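Local atomic coordinates of uncharacterized protein (Escherichia coli UMEA 3162-1, PDB entry 4X5M), a protein that mediates, as a homodimer, the facilitated diffusion of sugar across the membrane down its concentration gradient, caught here in its inward-open conformation. Residues Thr15-Ile27 / Ala65-Ile79. Residues are numbered along the deposited sequence; the frame is centred on the assembly and turned at random.
With OLB ((2S)-2,3-dihydroxypropyl (9Z)-octadec-9-enoate), chain G; OLA (oleic acid), chain E; OLA (oleic acid), chain D.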
ATOM      1  N   THR A  15      -7.656  -0.631   2.771  1.00 24.22           N
ATOM      2  CA  THR A  15      -6.338  -0.657   2.141  1.00 27.62           C
ATOM      3  C   THR A  15      -5.321  -1.458   2.950  1.00 31.00           C
ATOM      4  O   THR A  15      -4.420  -2.077   2.382  1.00 33.59           O
ATOM      5  CB  THR A  15      -5.777   0.763   1.919  1.00 25.66           C
ATOM      6  OG1 THR A  15      -5.782   1.485   3.157  1.00 26.95           O
ATOM      7  CG2 THR A  15      -6.611   1.505   0.893  1.00 22.57           C
ATOM      8  N   THR A  16      -5.462  -1.452   4.273  1.00 27.53           N
ATOM      9  CA  THR A  16      -4.500  -2.144   5.127  1.00 29.44           C
ATOM     10  C   THR A  16      -4.756  -3.649   5.169  1.00 30.70           C
ATOM     11  O   THR A  16      -3.818  -4.445   5.151  1.00 39.23           O
ATOM     12  CB  THR A  16      -4.516  -1.596   6.570  1.00 30.74           C
ATOM     13  OG1 THR A  16      -4.394  -0.169   6.545  1.00 34.93           O
ATOM     14  CG2 THR A  16      -3.364  -2.178   7.372  1.00 39.38           C
ATOM     15  N   PHE A  17      -6.027  -4.035   5.211  1.00 29.94           N
ATOM     16  CA  PHE A  17      -6.387  -5.441   5.378  1.00 31.45           C
ATOM     17  C   PHE A  17      -6.632  -6.156   4.052  1.00 29.94           C
ATOM     18  O   PHE A  17      -6.862  -7.366   4.030  1.00 35.25           O
ATOM     19  CB  PHE A  17      -7.622  -5.565   6.274  1.00 42.66           C
ATOM     20  CG  PHE A  17      -7.391  -5.112   7.690  1.00 55.43           C
ATOM     21  CD1 PHE A  17      -6.129  -5.180   8.258  1.00 51.04           C
ATOM     22  CD2 PHE A  17      -8.435  -4.616   8.452  1.00 59.97           C
ATOM     23  CE1 PHE A  17      -5.913  -4.763   9.560  1.00 52.58           C
ATOM     24  CE2 PHE A  17      -8.226  -4.197   9.754  1.00 63.55           C
ATOM     25  CZ  PHE A  17      -6.963  -4.271  10.309  1.00 50.09           C
ATOM     26  N   ALA A  18      -6.583  -5.409   2.953  1.00 31.36           N
ATOM     27  CA  ALA A  18      -6.771  -5.984   1.624  1.00 32.37           C
ATOM     28  C   ALA A  18      -5.744  -7.071   1.338  1.00 30.25           C
ATOM     29  O   ALA A  18      -6.096  -8.183   0.948  1.00 33.91           O
ATOM     30  CB  ALA A  18      -6.691  -4.905   0.556  1.00 29.49           C
ATOM     31  N   PHE A  19      -4.472  -6.740   1.534  1.00 25.02           N
ATOM     32  CA  PHE A  19      -3.386  -7.667   1.239  1.00 30.55           C
ATOM     33  C   PHE A  19      -2.674  -8.131   2.504  1.00 35.45           C
ATOM     34  O   PHE A  19      -1.591  -8.710   2.439  1.00 34.49           O
ATOM     35  CB  PHE A  19      -2.385  -7.022   0.283  1.00 32.28           C
ATOM     36  CG  PHE A  19      -2.981  -6.628  -1.036  1.00 35.80           C
ATOM     37  CD1 PHE A  19      -3.171  -7.570  -2.032  1.00 40.41           C
ATOM     38  CD2 PHE A  19      -3.351  -5.317  -1.280  1.00 35.35           C
ATOM     39  CE1 PHE A  19      -3.720  -7.212  -3.248  1.00 40.91           C
ATOM     40  CE2 PHE A  19      -3.899  -4.952  -2.492  1.00 34.40           C
ATOM     41  CZ  PHE A  19      -4.085  -5.901  -3.478  1.00 33.50           C
ATOM     42  N   ALA A  20      -3.289  -7.867   3.652  1.00 29.57           N
ATOM     43  CA  ALA A  20      -2.761  -8.329   4.933  1.00 31.19           C
ATOM     44  C   ALA A  20      -2.587  -9.855   5.017  1.00 30.11           C
ATOM     45  O   ALA A  20      -1.605 -10.318   5.595  1.00 28.10           O
ATOM     46  CB  ALA A  20      -3.648  -7.839   6.076  1.00 31.94           C
ATOM     47  N   PRO A  21      -3.532 -10.645   4.457  1.00 31.07           N
ATOM     48  CA  PRO A  21      -3.298 -12.095   4.481  1.00 29.75           C
ATOM     49  C   PRO A  21      -2.007 -12.538   3.786  1.00 33.62           C
ATOM     50  O   PRO A  21      -1.473 -13.593   4.129  1.00 34.18           O
ATOM     51  CB  PRO A  21      -4.519 -12.655   3.747  1.00 28.87           C
ATOM     52  CG  PRO A  21      -5.589 -11.674   4.030  1.00 29.03           C
ATOM     53  CD  PRO A  21      -4.909 -10.336   4.018  1.00 32.01           C
ATOM     54  N   GLN A  22      -1.520 -11.751   2.831  1.00 35.17           N
ATOM     55  CA  GLN A  22      -0.265 -12.066   2.153  1.00 33.24           C
ATOM     56  C   GLN A  22       0.926 -11.940   3.100  1.00 30.02           C
ATOM     57  O   GLN A  22       1.799 -12.808   3.133  1.00 30.98           O
ATOM     58  CB  GLN A  22      -0.063 -11.161   0.933  1.00 38.40           C
ATOM     59  CG  GLN A  22      -0.995 -11.454  -0.233  1.00 49.53           C
ATOM     60  CD  GLN A  22      -0.555 -10.769  -1.514  1.00 56.92           C
ATOM     61  OE1 GLN A  22       0.295  -9.878  -1.494  1.00 58.79           O
ATOM     62  NE2 GLN A  22      -1.127 -11.187  -2.638  1.00 48.47           N
ATOM     63  N   SER A  23       0.957 -10.852   3.865  1.00 28.45           N
ATOM     64  CA  SER A  23       2.021 -10.623   4.836  1.00 29.00           C
ATOM     65  C   SER A  23       1.972 -11.651   5.959  1.00 27.06           C
ATOM     66  O   SER A  23       3.006 -12.165   6.388  1.00 31.58           O
ATOM     67  CB  SER A  23       1.928  -9.210   5.417  1.00 33.59           C
ATOM     68  OG  SER A  23       2.151  -8.232   4.416  1.00 37.63           O
ATOM     69  N   ILE A  24       0.763 -11.945   6.430  1.00 29.58           N
ATOM     70  CA  ILE A  24       0.563 -12.933   7.484  1.00 31.53           C
ATOM     71  C   ILE A  24       1.060 -14.305   7.038  1.00 30.62           C
ATOM     72  O   ILE A  24       1.726 -15.012   7.796  1.00 29.58           O
ATOM     73  CB  ILE A  24      -0.921 -13.029   7.894  1.00 34.50           C
ATOM     74  CG1 ILE A  24      -1.393 -11.708   8.505  1.00 33.88           C
ATOM     75  CG2 ILE A  24      -1.135 -14.171   8.878  1.00 36.99           C
ATOM     76  CD1 ILE A  24      -2.877 -11.671   8.817  1.00 42.15           C
ATOM     77  N   LYS A  25       0.740 -14.669   5.800  1.00 34.36           N
ATOM     78  CA  LYS A  25       1.198 -15.929   5.222  1.00 38.75           C
ATOM     79  C   LYS A  25       2.721 -15.984   5.162  1.00 36.15           C
ATOM     80  O   LYS A  25       3.327 -17.013   5.459  1.00 31.65           O
ATOM     81  CB  LYS A  25       0.618 -16.122   3.820  1.00 40.41           C
ATOM     82  CG  LYS A  25       0.969 -17.460   3.186  1.00 48.98           C
ATOM     83  CD  LYS A  25       0.773 -17.431   1.680  1.00 54.87           C
ATOM     84  CE  LYS A  25       0.097 -18.702   1.191  1.00 60.19           C
ATOM     85  NZ  LYS A  25       0.729 -19.927   1.761  1.00 68.50           N
ATOM     86  N   THR A  26       3.328 -14.868   4.770  1.00 33.49           N
ATOM     87  CA  THR A  26       4.781 -14.768   4.683  1.00 28.22           C
ATOM     88  C   THR A  26       5.417 -14.931   6.058  1.00 27.61           C
ATOM     89  O   THR A  26       6.410 -15.641   6.215  1.00 35.27           O
ATOM     90  CB  THR A  26       5.223 -13.420   4.074  1.00 33.10           C
ATOM     91  OG1 THR A  26       4.716 -13.311   2.738  1.00 35.19           O
ATOM     92  CG2 THR A  26       6.742 -13.314   4.044  1.00 25.73           C
ATOM     93  N   ILE A  27       4.833 -14.273   7.053  1.00 27.40           N
ATOM     94  CA  ILE A  27       5.309 -14.372   8.428  1.00 29.51           C
ATOM     95  C   ILE A  27       5.159 -15.799   8.953  1.00 33.63           C
ATOM     96  O   ILE A  27       6.045 -16.323   9.629  1.00 35.75           O
ATOM     97  CB  ILE A  27       4.553 -13.393   9.353  1.00 35.38           C
ATOM     98  CG1 ILE A  27       4.861 -11.946   8.958  1.00 25.70           C
ATOM     99  CG2 ILE A  27       4.918 -13.630  10.811  1.00 29.92           C
ATOM    100  CD1 ILE A  27       4.107 -10.914   9.769  1.00 26.84           C
ATOM    101  N   ALA A  65      -3.240   3.520  10.027  1.00 29.75           N
ATOM    102  CA  ALA A  65      -3.070   2.775   8.786  1.00 31.87           C
ATOM    103  C   ALA A  65      -1.617   2.352   8.602  1.00 22.41           C
ATOM    104  O   ALA A  65      -1.328   1.203   8.269  1.00 23.31           O
ATOM    105  CB  ALA A  65      -3.535   3.605   7.599  1.00 29.72           C
ATOM    106  N   ASN A  66      -0.707   3.291   8.838  1.00 23.63           N
ATOM    107  CA  ASN A  66       0.713   3.051   8.621  1.00 22.07           C
ATOM    108  C   ASN A  66       1.400   2.364   9.797  1.00 24.21           C
ATOM    109  O   ASN A  66       2.419   1.701   9.621  1.00 24.73           O
ATOM    110  CB  ASN A  66       1.418   4.367   8.303  1.00 25.46           C
ATOM    111  CG  ASN A  66       1.078   4.885   6.920  1.00 31.52           C
ATOM    112  OD1 ASN A  66       1.705   4.504   5.933  1.00 30.23           O
ATOM    113  ND2 ASN A  66       0.081   5.758   6.842  1.00 25.05           N
ATOM    114  N   ILE A  67       0.848   2.523  10.997  1.00 25.59           N
ATOM    115  CA  ILE A  67       1.388   1.824  12.158  1.00 28.83           C
ATOM    116  C   ILE A  67       1.126   0.328  12.017  1.00 25.90           C
ATOM    117  O   ILE A  67       2.017  -0.490  12.245  1.00 27.92           O
ATOM    118  CB  ILE A  67       0.788   2.345  13.479  1.00 32.25           C
ATOM    119  CG1 ILE A  67       1.310   3.751  13.779  1.00 29.55           C
ATOM    120  CG2 ILE A  67       1.140   1.413  14.629  1.00 28.09           C
ATOM    121  CD1 ILE A  67       0.680   4.395  14.998  1.00 34.06           C
ATOM    122  N   VAL A  68      -0.097  -0.023  11.626  1.00 22.22           N
ATOM    123  CA  VAL A  68      -0.443  -1.418  11.372  1.00 24.19           C
ATOM    124  C   VAL A  68       0.375  -1.961  10.203  1.00 24.48           C
ATOM    125  O   VAL A  68       0.866  -3.093  10.247  1.00 25.66           O
ATOM    126  CB  VAL A  68      -1.950  -1.592  11.074  1.00 31.09           C
ATOM    127  CG1 VAL A  68      -2.255  -3.030  10.689  1.00 27.37           C
ATOM    128  CG2 VAL A  68      -2.779  -1.183  12.277  1.00 28.23           C
ATOM    129  N   THR A  69       0.527  -1.142   9.165  1.00 23.01           N
ATOM    130  CA  THR A  69       1.363  -1.493   8.019  1.00 22.93           C
ATOM    131  C   THR A  69       2.791  -1.786   8.469  1.00 23.99           C
ATOM    132  O   THR A  69       3.415  -2.741   8.006  1.00 24.30           O
ATOM    133  CB  THR A  69       1.381  -0.367   6.963  1.00 23.62           C
ATOM    134  OG1 THR A  69       0.055  -0.152   6.468  1.00 24.72           O
ATOM    135  CG2 THR A  69       2.289  -0.734   5.802  1.00 34.23           C
ATOM    136  N   LEU A  70       3.293  -0.965   9.386  1.00 22.85           N
ATOM    137  CA  LEU A  70       4.637  -1.145   9.926  1.00 30.11           C
ATOM    138  C   LEU A  70       4.777  -2.488  10.641  1.00 24.77           C
ATOM    139  O   LEU A  70       5.779  -3.182  10.483  1.00 24.60           O
ATOM    140  CB  LEU A  70       4.986  -0.002  10.884  1.00 26.61           C
ATOM    141  CG  LEU A  70       6.349  -0.083  11.576  1.00 35.38           C
ATOM    142  CD1 LEU A  70       7.478  -0.028  10.556  1.00 28.23           C
ATOM    143  CD2 LEU A  70       6.495   1.027  12.606  1.00 35.12           C
ATOM    144  N   PHE A  71       3.760  -2.852  11.418  1.00 23.57           N
ATOM    145  CA  PHE A  71       3.772  -4.109  12.161  1.00 26.81           C
ATOM    146  C   PHE A  71       3.625  -5.324  11.248  1.00 28.93           C
ATOM    147  O   PHE A  71       3.856  -6.458  11.668  1.00 34.19           O
ATOM    148  CB  PHE A  71       2.662  -4.118  13.216  1.00 30.11           C
ATOM    149  CG  PHE A  71       3.076  -3.532  14.537  1.00 27.80           C
ATOM    150  CD1 PHE A  71       3.094  -2.161  14.729  1.00 23.33           C
ATOM    151  CD2 PHE A  71       3.443  -4.355  15.589  1.00 30.23           C
ATOM    152  CE1 PHE A  71       3.473  -1.621  15.944  1.00 31.93           C
ATOM    153  CE2 PHE A  71       3.824  -3.824  16.806  1.00 23.99           C
ATOM    154  CZ  PHE A  71       3.839  -2.455  16.985  1.00 31.22           C
ATOM    155  N   LEU A  72       3.233  -5.084  10.001  1.00 25.50           N
ATOM    156  CA  LEU A  72       3.101  -6.155   9.021  1.00 32.47           C
ATOM    157  C   LEU A  72       4.312  -6.214   8.098  1.00 34.17           C
ATOM    158  O   LEU A  72       4.780  -7.296   7.744  1.00 37.86           O
ATOM    159  CB  LEU A  72       1.823  -5.977   8.198  1.00 32.85           C
ATOM    160  CG  LEU A  72       0.511  -6.357   8.887  1.00 36.75           C
ATOM    161  CD1 LEU A  72      -0.680  -6.055   7.990  1.00 39.05           C
ATOM    162  CD2 LEU A  72       0.532  -7.826   9.280  1.00 36.34           C
ATOM    163  N   ALA A  73       4.822  -5.046   7.722  1.00 30.46           N
ATOM    164  CA  ALA A  73       5.913  -4.955   6.755  1.00 30.02           C
ATOM    165  C   ALA A  73       7.280  -5.232   7.377  1.00 24.20           C
ATOM    166  O   ALA A  73       8.116  -5.903   6.772  1.00 26.96           O
ATOM    167  CB  ALA A  73       5.909  -3.584   6.091  1.00 24.76           C
ATOM    168  N   ALA A  74       7.509  -4.707   8.577  1.00 23.76           N
ATOM    169  CA  ALA A  74       8.798  -4.872   9.247  1.00 26.25           C
ATOM    170  C   ALA A  74       9.163  -6.341   9.514  1.00 26.95           C
ATOM    171  O   ALA A  74      10.299  -6.737   9.257  1.00 26.80           O
ATOM    172  CB  ALA A  74       8.830  -4.071  10.552  1.00 29.96           C
ATOM    173  N   PRO A  75       8.216  -7.155  10.030  1.00 26.02           N
ATOM    174  CA  PRO A  75       8.574  -8.568  10.209  1.00 28.25           C
ATOM    175  C   PRO A  75       8.887  -9.275   8.892  1.00 24.76           C
ATOM    176  O   PRO A  75       9.737 -10.165   8.869  1.00 24.49           O
ATOM    177  CB  PRO A  75       7.322  -9.167  10.860  1.00 31.70           C
ATOM    178  CG  PRO A  75       6.672  -8.022  11.536  1.00 35.84           C
ATOM    179  CD  PRO A  75       6.895  -6.863  10.618  1.00 29.21           C
ATOM    180  N   VAL A  76       8.206  -8.885   7.818  1.00 27.21           N
ATOM    181  CA  VAL A  76       8.456  -9.460   6.499  1.00 25.22           C
ATOM    182  C   VAL A  76       9.890  -9.189   6.044  1.00 26.84           C
ATOM    183  O   VAL A  76      10.572 -10.085   5.545  1.00 27.43           O
ATOM    184  CB  VAL A  76       7.467  -8.913   5.449  1.00 27.24           C
ATOM    185  CG1 VAL A  76       7.898  -9.311   4.044  1.00 27.99           C
ATOM    186  CG2 VAL A  76       6.061  -9.412   5.736  1.00 29.05           C
ATOM    187  N   LEU A  77      10.347  -7.953   6.229  1.00 24.73           N
ATOM    188  CA  LEU A  77      11.714  -7.592   5.863  1.00 23.36           C
ATOM    189  C   LEU A  77      12.728  -8.327   6.736  1.00 25.48           C
ATOM    190  O   LEU A  77      13.763  -8.781   6.246  1.00 24.19           O
ATOM    191  CB  LEU A  77      11.926  -6.078   5.966  1.00 25.99           C
ATOM    192  CG  LEU A  77      13.333  -5.577   5.618  1.00 24.75           C
ATOM    193  CD1 LEU A  77      13.770  -6.090   4.255  1.00 28.83           C
ATOM    194  CD2 LEU A  77      13.398  -4.059   5.659  1.00 26.97           C
ATOM    195  N   VAL A  78      12.422  -8.447   8.027  1.00 27.19           N
ATOM    196  CA  VAL A  78      13.286  -9.165   8.964  1.00 27.56           C
ATOM    197  C   VAL A  78      13.517 -10.607   8.520  1.00 26.95           C
ATOM    198  O   VAL A  78      14.657 -11.062   8.429  1.00 28.49           O
ATOM    199  CB  VAL A  78      12.698  -9.171  10.391  1.00 28.27           C
ATOM    200  CG1 VAL A  78      13.391 -10.221  11.250  1.00 31.00           C
ATOM    201  CG2 VAL A  78      12.820  -7.798  11.026  1.00 28.77           C
ATOM    202  N   ILE A  79      12.428 -11.315   8.242  1.00 27.57           N
ATOM    203  CA  ILE A  79      12.503 -12.693   7.768  1.00 25.61           C
ATOM    204  C   ILE A  79      13.252 -12.772   6.439  1.00 29.02           C
ATOM    205  O   ILE A  79      14.037 -13.696   6.212  1.00 32.86           O
ATOM    206  CB  ILE A  79      11.095 -13.308   7.607  1.00 30.72           C
ATOM    207  CG1 ILE A  79      10.349 -13.294   8.942  1.00 33.44           C
ATOM    208  CG2 ILE A  79      11.186 -14.729   7.069  1.00 32.06           C
ATOM    209  CD1 ILE A  79       8.903 -13.729   8.837  1.00 28.74           C
TER
HETATM  210  C1  OLB G 204       0.021   3.215   3.384  0.50 40.18           C
HETATM  211  C2  OLB G 204      -0.332   1.796   2.999  0.50 41.27           C
HETATM  212  C3  OLB G 204       0.681   1.319   1.981  0.50 41.19           C
HETATM  213  C4  OLB G 204      -0.018   0.708   0.781  0.50 46.06           C
HETATM  214  C5  OLB G 204       0.763   1.033  -0.481  0.50 42.06           C
HETATM  215  O19 OLB G 204       1.174   3.591   3.316  0.50 37.19           O
HETATM  216  O20 OLB G 204      -0.985   4.098   3.805  0.50 46.79           O
HETATM  217  C21 OLB G 204      -0.656   5.454   3.617  0.50 39.59           C
HETATM  218  C22 OLB G 204      -1.902   6.290   3.788  0.50 42.66           C
HETATM  219  O23 OLB G 204      -1.844   6.957   5.025  0.50 43.32           O
HETATM  220  C24 OLB G 204      -1.980   7.305   2.674  0.50 43.19           C
HETATM  221  O25 OLB G 204      -2.785   6.789   1.639  0.50 38.42           O
HETATM  222  C6  OLB G 204       0.084   0.505  -1.732  0.50 44.22           C
HETATM  223  C7  OLB G 204       0.105  -1.014  -1.746  0.50 49.75           C
HETATM  224  C8  OLB G 204       0.926  -1.592  -2.894  0.50 45.61           C
HETATM  225  C9  OLB G 204       0.076  -1.849  -4.129  0.50 45.08           C
HETATM  226  C10 OLB G 204      -0.593  -3.004  -4.349  0.50 42.48           C
HETATM  227  C11 OLB G 204      -0.526  -4.155  -3.371  0.50 46.79           C
HETATM  228  C12 OLB G 204       0.660  -5.048  -3.684  0.50 49.48           C
HETATM  229  C13 OLB G 204       1.373  -5.322  -2.376  0.50 48.35           C
HETATM  230  C14 OLB G 204       2.834  -5.641  -2.595  0.50 45.43           C
HETATM  231  C15 OLB G 204       3.473  -5.829  -1.238  0.50 46.41           C
HETATM  232  C16 OLB G 204       3.337  -4.540  -0.456  0.50 46.43           C
HETATM  233  C17 OLB G 204       2.992  -4.843   0.985  0.50 42.10           C
HETATM  234  C18 OLB G 204       2.033  -3.785   1.479  0.50 44.78           C
HETATM  235  C1  OLA E 202      -0.096  10.943  18.780  1.00 79.42           C
HETATM  236  O1  OLA E 202       0.734  11.582  19.479  1.00 77.96           O
HETATM  237  O2  OLA E 202      -0.964  11.560  18.109  1.00 79.19           O
HETATM  238  C2  OLA E 202      -0.047   9.431  18.746  1.00 65.98           C
HETATM  239  C3  OLA E 202       1.047   8.991  17.798  1.00 58.79           C
HETATM  240  C4  OLA E 202       1.904   7.926  18.446  1.00 57.20           C
HETATM  241  C5  OLA E 202       3.252   7.911  17.757  1.00 56.22           C
HETATM  242  C6  OLA E 202       3.870   6.533  17.834  1.00 60.85           C
HETATM  243  C7  OLA E 202       5.076   6.480  16.922  1.00 52.32           C
HETATM  244  C8  OLA E 202       5.698   5.102  16.972  1.00 53.36           C
HETATM  245  C9  OLA E 202       5.102   4.244  15.878  1.00 41.48           C
HETATM  246  C10 OLA E 202       5.355   2.920  15.829  1.00 48.32           C
HETATM  247  C11 OLA E 202       6.238   2.264  16.869  1.00 48.87           C
HETATM  248  C12 OLA E 202       6.281   0.774  16.613  1.00 48.26           C
HETATM  249  C13 OLA E 202       7.058   0.082  17.710  1.00 43.45           C
HETATM  250  C14 OLA E 202       8.006  -0.932  17.102  1.00 53.48           C
HETATM  251  C15 OLA E 202       7.256  -1.847  16.156  1.00 55.61           C
HETATM  252  C16 OLA E 202       8.249  -2.580  15.282  1.00 51.73           C
HETATM  253  C17 OLA E 202       7.511  -3.363  14.217  1.00 40.03           C
HETATM  254  C18 OLA E 202       6.968  -4.643  14.812  1.00 35.36           C
HETATM  255  C1  OLA D 201       9.572 -12.997  12.945  1.00 58.73           C
HETATM  256  O1  OLA D 201      10.367 -13.940  12.694  1.00 52.61           O
HETATM  257  O2  OLA D 201       9.527 -11.990  12.189  1.00 65.11           O
HETATM  258  C2  OLA D 201       8.668 -13.069  14.155  1.00 56.58           C
HETATM  259  C3  OLA D 201       8.081 -11.701  14.422  1.00 50.18           C
HETATM  260  C4  OLA D 201       8.970 -10.948  15.387  1.00 55.98           C
HETATM  261  C5  OLA D 201       8.659  -9.469  15.312  1.00 47.17           C
HETATM  262  C6  OLA D 201       9.953  -8.686  15.337  1.00 49.69           C
HETATM  263  C7  OLA D 201       9.831  -7.476  14.438  1.00 47.76           C
HETATM  264  C8  OLA D 201      11.122  -6.685  14.469  1.00 47.37           C
HETATM  265  C9  OLA D 201      11.213  -5.917  15.770  1.00 45.74           C
HETATM  266  C10 OLA D 201      11.872  -4.742  15.819  1.00 54.55           C
HETATM  267  C11 OLA D 201      12.523  -4.177  14.574  1.00 40.99           C
HETATM  268  C12 OLA D 201      13.006  -2.770  14.856  1.00 41.07           C
HETATM  269  C13 OLA D 201      11.834  -1.812  14.801  1.00 47.10           C
HETATM  270  C14 OLA D 201      12.187  -0.526  15.515  1.00 45.18           C
HETATM  271  C15 OLA D 201      11.002   0.414  15.474  1.00 47.36           C
HETATM  272  C16 OLA D 201      11.352   1.722  16.150  1.00 48.88           C
HETATM  273  C17 OLA D 201      10.426   2.804  15.643  1.00 42.51           C
HETATM  274  C18 OLA D 201      10.568   4.042  16.500  1.00 42.50           C
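Ala65, on helix 60-86, meets Thr16 near the C-terminal end of helix 3-17: Ala65 CB lies 4.0 Å from Thr16 OG1, a hydroxyl whose hydrogen bond goes to Ala12 O. The Thr16 methyl makes the closer contact. With CG2 anti to the backbone N, it reaches Val68 CG1 at 3.6 Å, and the Phe17 ring approaches the same valine methyl obliquely. Thr69 turns its own hydroxyl back to Ala65 O (OG1 to O 2.6 Å), a carbonyl also bonded by Thr69 N from the opposite face of its plane.

Leu72 lies across from the start of helix 20-29, just past the break after helix 3-17; its CD1 packs on Ala20 CB at 4.0 Å, and its CD2 touches Ile24 more loosely. The axes of segments 20-27 and 65-79 cross at 37°, both running in the same general direction, and come within 9.4 Å at their closest. At Pro75, where the helix kinks, the ring carbon CB receives Ile27 CD1 at 3.8 Å; Ile27 is a knob in the hole formed by Leu72, Pro75, Val76 and Ile79. Val76 splits its branches: CG1 meets Thr26 CG2, and CG2 meets Ser23 CB. Ile79 closes the row, its CD1 3.7 Å from Ile27 CA.

The hydroxyls of Thr16, Thr26 and Thr69 each bond a carbonyl one turn back, and the join is mostly carbon against carbon. Such apolar packing, without directional bonds between the segments, is compatible with the rocking movements probably used in transport.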